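Local coordinates for protein acetyl-CoA acetyltransferase (PDB 4EGV) that is a monomeric thiolase-like protein that probably has acyltransferase activity, at residues V137-S142 / A273-M278. Residues are numbered along the deposited sequence; the frame is centred on the assembly and turned at random.
Sequences VLIFGS and AALLMM
Ile139 and Met277, the latter a selenomethionine, meet tip to tip on one face of two antiparallel strands, 137-142 and 273-278. Met277 sends CG anti to its backbone N and then bends at chi3 (-34°), so that its CE lies 3.6 Å from CD1 of Ile139 where the two side chains cross obliquely. Beside them Leu275 stands directly across from Ile139, the two CB atoms 4.4 Å apart. Helices 117-130 and 383-397 pack over this face.

The reverse face, where helix 42-56 lies, is built by Leu138, Leu276, Phe140 and Ala274. Leu138, its CG also anti to the backbone N, reaches over the partner strand: CD1 comes 4.2 Å from CB of Leu276 and also approaches the Ala274 methyl. Farther along, Phe140 turns its ring away and offers mainly CB, 3.9 Å from CB of Ala274; the in-plane edge of that ring meets CG of Leu138 on its own strand. The pair illustrates how strand alternation sends successive side chains to helices on the two faces of an alpha/beta sheet.

Between the faces, paired backbone hydrogen bonds hold the strands together at Val137–Met277, Ile139–Leu275 and Gly141–Ala273. Ile139 N points almost straight at Leu275 O (3.0 Å, 177° at the hydrogen), in the carbonyl plane. The return bond, Leu275 N to Ile139 O at 2.8 Å, is less regular, its donor 31° above that plane. The backbones of Leu138 and Phe140 instead hydrogen-bond to strand 70-73 and, for Phe140, to Thr74 just after it.

Strand 136-143 runs parallel to 70-73, and 271-279 antiparallel to both 136-143 and 20-29. This is the join between the fourth and fifth strands of the N-terminal 3-2-4-5-1 sheet, whose fifth strand opposes the rest, a signature of the thiolase fold.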
loop_
_atom_site.group_PDB
_atom_site.type_symbol
_atom_site.label_atom_id
_atom_site.label_comp_id
_atom_site.label_asym_id
_atom_site.label_seq_id
_atom_site.Cartn_x
_atom_site.Cartn_y
_atom_site.Cartn_z
ATOM N N VAL A 137 15.479 -14.135 11.190
ATOM C CA VAL A 137 14.065 -13.922 11.165
ATOM C C VAL A 137 13.503 -14.322 9.812
ATOM O O VAL A 137 14.095 -14.073 8.795
ATOM C CB VAL A 137 13.745 -12.428 11.456
ATOM C CG1 VAL A 137 12.221 -12.118 11.348
ATOM C CG2 VAL A 137 14.299 -12.013 12.811
ATOM N N LEU A 138 12.346 -14.955 9.826
ATOM C CA LEU A 138 11.585 -15.260 8.615
ATOM C C LEU A 138 10.234 -14.553 8.616
ATOM O O LEU A 138 9.462 -14.675 9.532
ATOM C CB LEU A 138 11.387 -16.782 8.424
ATOM C CG LEU A 138 10.715 -17.218 7.111
ATOM C CD1 LEU A 138 11.571 -16.786 5.904
ATOM C CD2 LEU A 138 10.447 -18.695 7.052
ATOM N N ILE A 139 9.974 -13.803 7.558
ATOM C CA ILE A 139 8.725 -13.118 7.349
ATOM C C ILE A 139 7.962 -13.767 6.181
ATOM O O ILE A 139 8.569 -14.212 5.217
ATOM C CB ILE A 139 9.051 -11.653 7.090
ATOM C CG1 ILE A 139 9.516 -10.993 8.382
ATOM C CG2 ILE A 139 7.871 -10.860 6.534
ATOM C CD1 ILE A 139 10.285 -9.697 8.137
ATOM N N PHE A 140 6.649 -13.873 6.269
ATOM C CA PHE A 140 5.913 -14.502 5.189
ATOM C C PHE A 140 4.462 -14.060 5.209
ATOM O O PHE A 140 3.991 -13.488 6.188
ATOM C CB PHE A 140 6.031 -16.042 5.212
ATOM C CG PHE A 140 5.813 -16.641 6.568
ATOM C CD1 PHE A 140 4.543 -16.712 7.121
ATOM C CD2 PHE A 140 6.894 -17.084 7.317
ATOM C CE1 PHE A 140 4.336 -17.237 8.388
ATOM C CE2 PHE A 140 6.695 -17.614 8.632
ATOM C CZ PHE A 140 5.402 -17.686 9.144
ATOM N N GLY A 141 3.758 -14.289 4.105
ATOM C CA GLY A 141 2.347 -13.978 4.032
ATOM C C GLY A 141 1.771 -14.701 2.850
ATOM O O GLY A 141 2.525 -15.191 2.063
ATOM N N SER A 142 0.451 -14.755 2.709
ATOM C CA SER A 142 -0.205 -15.499 1.620
ATOM C C SER A 142 -1.679 -15.177 1.507
ATOM O O SER A 142 -2.269 -14.589 2.401
ATOM C CB SER A 142 -0.033 -17.029 1.752
ATOM O OG SER A 142 -0.465 -17.508 3.009
ATOM N N ALA A 273 4.541 -15.136 -0.366
ATOM C CA ALA A 273 5.837 -14.493 -0.400
ATOM C C ALA A 273 6.536 -14.635 0.969
ATOM O O ALA A 273 5.869 -14.652 1.973
ATOM C CB ALA A 273 5.675 -13.046 -0.833
ATOM N N ALA A 274 7.864 -14.758 0.997
ATOM C CA ALA A 274 8.642 -14.840 2.222
ATOM C C ALA A 274 9.945 -14.069 2.119
ATOM O O ALA A 274 10.531 -13.982 1.052
ATOM C CB ALA A 274 8.900 -16.265 2.569
ATOM N N LEU A 275 10.384 -13.490 3.230
ATOM C CA LEU A 275 11.701 -12.862 3.309
ATOM C C LEU A 275 12.570 -13.430 4.423
ATOM O O LEU A 275 12.168 -13.530 5.548
ATOM C CB LEU A 275 11.587 -11.328 3.483
ATOM C CG LEU A 275 10.591 -10.551 2.606
ATOM C CD1 LEU A 275 10.273 -9.183 3.178
ATOM C CD2 LEU A 275 11.069 -10.460 1.170
ATOM N N LEU A 276 13.787 -13.779 4.095
ATOM C CA LEU A 276 14.715 -14.254 5.071
ATOM C C LEU A 276 15.776 -13.210 5.361
ATOM O O LEU A 276 16.448 -12.754 4.483
ATOM C CB LEU A 276 15.328 -15.549 4.572
ATOM C CG LEU A 276 16.281 -16.389 5.432
ATOM C CD1 LEU A 276 15.705 -16.855 6.817
ATOM C CD2 LEU A 276 16.759 -17.530 4.557
HETATM N N MSE A 277 15.916 -12.855 6.625
HETATM C CA MSE A 277 16.737 -11.752 7.063
HETATM C C MSE A 277 17.598 -12.178 8.224
HETATM O O MSE A 277 17.198 -13.004 9.032
HETATM C CB MSE A 277 15.824 -10.657 7.521
HETATM C CG MSE A 277 16.473 -9.288 7.658
HETATM SE SE MSE A 277 15.156 -7.909 8.259
HETATM C CE MSE A 277 13.591 -8.617 7.343
HETATM N N MSE A 278 18.776 -11.589 8.321
HETATM C CA MSE A 278 19.813 -12.052 9.243
HETATM C C MSE A 278 20.781 -10.932 9.589
HETATM O O MSE A 278 20.886 -9.957 8.874
HETATM C CB MSE A 278 20.656 -13.126 8.556
HETATM C CG MSE A 278 20.357 -14.541 8.832
HETATM SE SE MSE A 278 21.427 -15.711 7.639
HETATM C CE MSE A 278 22.310 -14.295 6.705
#